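ABC transporter, solute-binding protein (Staphylococcus aureus, PDB 6LKK) binds glucose 6-phosphate as an extracellular solute-binding protein and takes part in two-component signalling. Local coordinates at residues A[110-122]-A[202-214]. Numbering follows the deposited sequence.
Sequences GDIKIRGYQDLLQ and VSIVYPIEGTMLN. With G6P (6-O-phosphono-alpha-D-glucopyranose), chain B.
A loop-to-loop contact pins the turn at E209, on the connection between strands 202-205 and 213-221, to the backbone of residues 116-118, in one lobe of the protein well away from its centre. E209 binds two successive backbone amides: OE1 accepts from Y117 N at 2.9 Å, on the syn side but tilted 35° out of the carboxylate plane, and OE2 accepts from Q118 N at 2.9 Å, the donor standing above that plane. The chain bends at chi2 (89°), which swings the carboxylate across both amides, and a water donating to OE2 accepts from D119 N. A carboxylate suits this place because its two oxygens can take the neighbouring N-H groups of Y117 and Q118 at once. G116 packs against the carboxylate, its CA 3.3 Å from E209 OE1, with no room for a side chain.

The partner is a type I turn, P207 to G210, closed by a bond from G210 N to P207 O. Its I208 N donates to R115 O at 3.2 Å, and V205 CG1 rests 3.6 Å from the same oxygen. In this periplasmic-binding-protein fold the connection leads into strand 213-221, where N214 ND2 donates almost straight to O2 of the bound sugar phosphate.

P207 lays CG obliquely against Y117 CE2 at 3.5 Å, two apolar surfaces suited to burial, while G210 O sits at the ring edge. The phenol spans onward: its OH bonds to H143 of helix 138-151 and, at 2.7 Å, to a water that also accepts from M212 N.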
loop_
_atom_site.group_PDB
_atom_site.type_symbol
_atom_site.label_atom_id
_atom_site.label_comp_id
_atom_site.label_asym_id
_atom_site.label_seq_id
_atom_site.Cartn_x
_atom_site.Cartn_y
_atom_site.Cartn_z
ATOM N N GLY A 110 27.327 -4.658 -2.337
ATOM C CA GLY A 110 28.686 -4.338 -2.738
ATOM C C GLY A 110 28.702 -3.090 -3.599
ATOM O O GLY A 110 28.080 -2.073 -3.271
ATOM N N ASP A 111 29.408 -3.164 -4.724
ATOM C CA ASP A 111 29.551 -2.030 -5.625
ATOM C C ASP A 111 28.437 -1.944 -6.660
ATOM O O ASP A 111 28.473 -1.047 -7.508
ATOM C CB ASP A 111 30.905 -2.096 -6.339
ATOM C CG ASP A 111 32.073 -1.897 -5.393
ATOM O OD1 ASP A 111 31.912 -1.172 -4.387
ATOM O OD2 ASP A 111 33.152 -2.468 -5.656
ATOM N N ILE A 112 27.454 -2.846 -6.618
ATOM C CA ILE A 112 26.351 -2.801 -7.571
ATOM C C ILE A 112 25.531 -1.540 -7.333
ATOM O O ILE A 112 25.100 -1.268 -6.206
ATOM C CB ILE A 112 25.468 -4.052 -7.441
ATOM C CG1 ILE A 112 26.285 -5.328 -7.661
ATOM C CG2 ILE A 112 24.315 -3.991 -8.440
ATOM C CD1 ILE A 112 25.570 -6.584 -7.207
ATOM N N LYS A 113 25.295 -0.776 -8.399
ATOM C CA LYS A 113 24.466 0.421 -8.327
ATOM C C LYS A 113 23.016 0.075 -8.640
ATOM O O LYS A 113 22.729 -0.566 -9.657
ATOM C CB LYS A 113 24.958 1.492 -9.302
ATOM C CG LYS A 113 26.348 2.047 -9.022
ATOM C CD LYS A 113 26.531 3.390 -9.733
ATOM C CE LYS A 113 27.866 3.509 -10.458
ATOM N NZ LYS A 113 27.782 4.446 -11.618
ATOM N N ILE A 114 22.103 0.510 -7.775
ATOM C CA ILE A 114 20.670 0.322 -7.981
ATOM C C ILE A 114 19.996 1.654 -7.671
ATOM O O ILE A 114 19.794 2.001 -6.502
ATOM C CB ILE A 114 20.091 -0.806 -7.122
ATOM C CG1 ILE A 114 20.772 -2.135 -7.473
ATOM C CG2 ILE A 114 18.591 -0.916 -7.350
ATOM C CD1 ILE A 114 20.430 -3.278 -6.545
ATOM N N ARG A 115 19.646 2.399 -8.717
ATOM C CA ARG A 115 18.955 3.673 -8.588
ATOM C C ARG A 115 17.488 3.604 -8.987
ATOM O O ARG A 115 16.747 4.554 -8.713
ATOM C CB ARG A 115 19.640 4.745 -9.450
ATOM C CG ARG A 115 20.897 5.352 -8.844
ATOM C CD ARG A 115 22.072 4.388 -8.846
ATOM N NE ARG A 115 23.280 5.028 -8.331
ATOM C CZ ARG A 115 24.171 5.684 -9.071
ATOM N NH1 ARG A 115 25.228 6.233 -8.491
ATOM N NH2 ARG A 115 24.020 5.786 -10.384
ATOM N N GLY A 116 17.053 2.523 -9.619
ATOM C CA GLY A 116 15.696 2.454 -10.117
ATOM C C GLY A 116 15.452 1.167 -10.870
ATOM O O GLY A 116 16.196 0.195 -10.728
ATOM N N TYR A 117 14.397 1.179 -11.690
ATOM C CA TYR A 117 13.951 -0.045 -12.351
ATOM C C TYR A 117 14.952 -0.525 -13.395
ATOM O O TYR A 117 15.187 -1.733 -13.521
ATOM C CB TYR A 117 12.584 0.172 -12.993
ATOM C CG TYR A 117 11.459 0.329 -12.000
ATOM C CD1 TYR A 117 11.066 -0.727 -11.190
ATOM C CD2 TYR A 117 10.781 1.534 -11.883
ATOM C CE1 TYR A 117 10.031 -0.579 -10.285
ATOM C CE2 TYR A 117 9.752 1.686 -10.985
ATOM C CZ TYR A 117 9.382 0.631 -10.188
ATOM O OH TYR A 117 8.354 0.795 -9.297
ATOM N N GLN A 118 15.538 0.393 -14.166
ATOM C CA GLN A 118 16.482 -0.019 -15.202
ATOM C C GLN A 118 17.671 -0.758 -14.601
ATOM O O GLN A 118 18.144 -1.753 -15.163
ATOM C CB GLN A 118 16.956 1.193 -15.999
ATOM C CG GLN A 118 15.877 1.822 -16.858
ATOM C CD GLN A 118 16.436 2.786 -17.887
ATOM O OE1 GLN A 118 17.630 2.767 -18.190
ATOM N NE2 GLN A 118 15.572 3.639 -18.429
ATOM N N ASP A 119 18.162 -0.289 -13.452
ATOM C CA ASP A 119 19.309 -0.928 -12.815
ATOM C C ASP A 119 18.991 -2.342 -12.351
ATOM O O ASP A 119 19.903 -3.166 -12.222
ATOM C CB ASP A 119 19.783 -0.091 -11.628
ATOM C CG ASP A 119 20.449 1.199 -12.054
ATOM O OD1 ASP A 119 20.687 1.385 -13.267
ATOM O OD2 ASP A 119 20.733 2.030 -11.168
ATOM N N LEU A 120 17.720 -2.645 -12.080
ATOM C CA LEU A 120 17.367 -3.996 -11.662
ATOM C C LEU A 120 17.597 -5.013 -12.771
ATOM O O LEU A 120 17.680 -6.214 -12.488
ATOM C CB LEU A 120 15.910 -4.042 -11.202
ATOM C CG LEU A 120 15.568 -3.266 -9.927
ATOM C CD1 LEU A 120 14.080 -3.368 -9.643
ATOM C CD2 LEU A 120 16.369 -3.770 -8.733
ATOM N N LEU A 121 17.717 -4.560 -14.019
ATOM C CA LEU A 121 17.919 -5.442 -15.158
ATOM C C LEU A 121 19.384 -5.778 -15.400
ATOM O O LEU A 121 19.683 -6.526 -16.335
ATOM C CB LEU A 121 17.329 -4.806 -16.420
ATOM C CG LEU A 121 15.838 -4.472 -16.361
ATOM C CD1 LEU A 121 15.392 -3.833 -17.666
ATOM C CD2 LEU A 121 15.011 -5.711 -16.060
ATOM N N GLN A 122 20.298 -5.248 -14.597
ATOM C CA GLN A 122 21.703 -5.595 -14.754
ATOM C C GLN A 122 21.864 -7.111 -14.674
ATOM O O GLN A 122 21.271 -7.745 -13.790
ATOM C CB GLN A 122 22.545 -4.908 -13.682
ATOM C CG GLN A 122 22.745 -3.423 -13.934
ATOM C CD GLN A 122 23.425 -2.719 -12.780
ATOM O OE1 GLN A 122 24.616 -2.410 -12.841
ATOM N NE2 GLN A 122 22.670 -2.455 -11.720
ATOM N N VAL A 202 19.122 -2.976 4.954
ATOM C CA VAL A 202 18.112 -2.624 3.963
ATOM C C VAL A 202 18.308 -1.168 3.562
ATOM O O VAL A 202 18.354 -0.281 4.424
ATOM C CB VAL A 202 16.687 -2.845 4.508
ATOM C CG1 VAL A 202 15.638 -2.224 3.583
ATOM C CG2 VAL A 202 16.411 -4.330 4.682
ATOM N N SER A 203 18.412 -0.929 2.258
ATOM C CA SER A 203 18.403 0.411 1.690
ATOM C C SER A 203 17.090 0.635 0.951
ATOM O O SER A 203 16.596 -0.258 0.255
ATOM C CB SER A 203 19.578 0.622 0.732
ATOM O OG SER A 203 20.810 0.657 1.431
ATOM N N ILE A 204 16.536 1.834 1.099
ATOM C CA ILE A 204 15.270 2.205 0.476
ATOM C C ILE A 204 15.583 3.071 -0.735
ATOM O O ILE A 204 16.275 4.091 -0.618
ATOM C CB ILE A 204 14.356 2.935 1.472
ATOM C CG1 ILE A 204 14.108 2.041 2.695
ATOM C CG2 ILE A 204 13.038 3.316 0.810
ATOM C CD1 ILE A 204 13.397 2.726 3.841
ATOM N N VAL A 205 15.089 2.658 -1.899
ATOM C CA VAL A 205 15.365 3.328 -3.165
ATOM C C VAL A 205 14.044 3.768 -3.776
ATOM O O VAL A 205 13.141 2.946 -3.989
ATOM C CB VAL A 205 16.142 2.421 -4.133
ATOM C CG1 VAL A 205 16.271 3.077 -5.507
ATOM C CG2 VAL A 205 17.518 2.103 -3.569
ATOM N N TYR A 206 13.935 5.061 -4.064
ATOM C CA TYR A 206 12.796 5.597 -4.785
ATOM C C TYR A 206 13.166 5.663 -6.260
ATOM O O TYR A 206 13.988 6.510 -6.642
ATOM C CB TYR A 206 12.431 6.980 -4.253
ATOM C CG TYR A 206 12.088 6.970 -2.776
ATOM C CD1 TYR A 206 13.078 7.102 -1.806
ATOM C CD2 TYR A 206 10.775 6.810 -2.351
ATOM C CE1 TYR A 206 12.766 7.080 -0.455
ATOM C CE2 TYR A 206 10.457 6.786 -1.003
ATOM C CZ TYR A 206 11.455 6.926 -0.061
ATOM O OH TYR A 206 11.147 6.910 1.282
ATOM N N PRO A 207 12.615 4.800 -7.116
ATOM C CA PRO A 207 13.157 4.670 -8.479
ATOM C C PRO A 207 13.149 5.989 -9.238
ATOM O O PRO A 207 12.128 6.678 -9.318
ATOM C CB PRO A 207 12.238 3.629 -9.137
ATOM C CG PRO A 207 11.089 3.426 -8.207
ATOM C CD PRO A 207 11.536 3.837 -6.849
ATOM N N ILE A 208 14.307 6.327 -9.817
ATOM C CA ILE A 208 14.460 7.606 -10.501
ATOM C C ILE A 208 13.563 7.707 -11.730
ATOM O O ILE A 208 13.213 8.818 -12.142
ATOM C CB ILE A 208 15.935 7.847 -10.883
ATOM C CG1 ILE A 208 16.474 6.722 -11.773
ATOM C CG2 ILE A 208 16.790 7.985 -9.627
ATOM C CD1 ILE A 208 17.836 7.023 -12.384
ATOM N N GLU A 209 13.171 6.580 -12.331
ATOM C CA GLU A 209 12.320 6.632 -13.515
ATOM C C GLU A 209 10.893 7.055 -13.199
ATOM O O GLU A 209 10.146 7.396 -14.121
ATOM C CB GLU A 209 12.275 5.275 -14.217
ATOM C CG GLU A 209 13.624 4.742 -14.660
ATOM C CD GLU A 209 14.313 3.920 -13.590
ATOM O OE1 GLU A 209 13.821 3.899 -12.439
ATOM O OE2 GLU A 209 15.345 3.290 -13.903
ATOM N N GLY A 210 10.500 7.035 -11.931
ATOM C CA GLY A 210 9.127 7.307 -11.569
ATOM C C GLY A 210 8.658 6.375 -10.478
ATOM O O GLY A 210 8.611 5.155 -10.660
ATOM N N THR A 211 8.307 6.957 -9.338
ATOM C CA THR A 211 7.862 6.218 -8.166
ATOM C C THR A 211 6.344 6.290 -8.067
ATOM O O THR A 211 5.768 7.382 -8.085
ATOM C CB THR A 211 8.512 6.798 -6.907
ATOM O OG1 THR A 211 9.937 6.673 -7.010
ATOM C CG2 THR A 211 8.027 6.088 -5.655
ATOM N N MET A 212 5.701 5.129 -7.972
ATOM C CA MET A 212 4.254 5.085 -7.806
ATOM C C MET A 212 3.876 5.500 -6.388
ATOM O O MET A 212 4.447 5.000 -5.413
ATOM C CB MET A 212 3.736 3.677 -8.102
ATOM C CG MET A 212 2.228 3.514 -7.993
ATOM S SD MET A 212 1.318 4.575 -9.127
ATOM C CE MET A 212 1.940 3.965 -10.686
ATOM N N LEU A 213 2.910 6.412 -6.270
ATOM C CA LEU A 213 2.385 6.832 -4.973
ATOM C C LEU A 213 1.004 6.218 -4.789
ATOM O O LEU A 213 0.055 6.582 -5.491
ATOM C CB LEU A 213 2.319 8.353 -4.862
ATOM C CG LEU A 213 1.865 8.890 -3.500
ATOM C CD1 LEU A 213 2.882 8.564 -2.418
ATOM C CD2 LEU A 213 1.617 10.386 -3.562
ATOM N N ASN A 214 0.893 5.293 -3.843
ATOM C CA ASN A 214 -0.397 4.705 -3.515
ATOM C C ASN A 214 -1.186 5.658 -2.629
ATOM O O ASN A 214 -0.671 6.157 -1.624
ATOM C CB ASN A 214 -0.223 3.371 -2.790
ATOM C CG ASN A 214 0.523 2.347 -3.609
ATOM O OD1 ASN A 214 0.711 2.511 -4.814
ATOM N ND2 ASN A 214 0.947 1.269 -2.957
HETATM C C1 G6P B . 0.295 -1.495 -0.698
HETATM C C2 G6P B . -0.543 -0.419 0.035
HETATM C C3 G6P B . -0.787 -0.697 1.472
HETATM C C4 G6P B . -0.981 -2.128 1.710
HETATM C C5 G6P B . 0.329 -2.860 1.438
HETATM C C6 G6P B . 0.132 -4.339 1.527
HETATM O O1 G6P B . 1.358 -0.895 -1.375
HETATM O O2 G6P B . 0.097 0.863 -0.077
HETATM O O3 G6P B . -2.019 0.034 1.894
HETATM O O4 G6P B . -1.358 -2.363 3.089
HETATM O O5 G6P B . 0.883 -2.573 0.101
HETATM O O6 G6P B . -0.858 -4.721 0.597
HETATM P P G6P B . -0.554 -5.996 -0.471
HETATM O O1P G6P B . -1.828 -6.257 -1.254
HETATM O O2P G6P B . -0.154 -7.258 0.318
HETATM O O3P G6P B . 0.537 -5.612 -1.402
HETATM O O HOH W 1 7.429 2.867 -7.798
HETATM O O HOH W 2 17.602 2.494 -12.673
#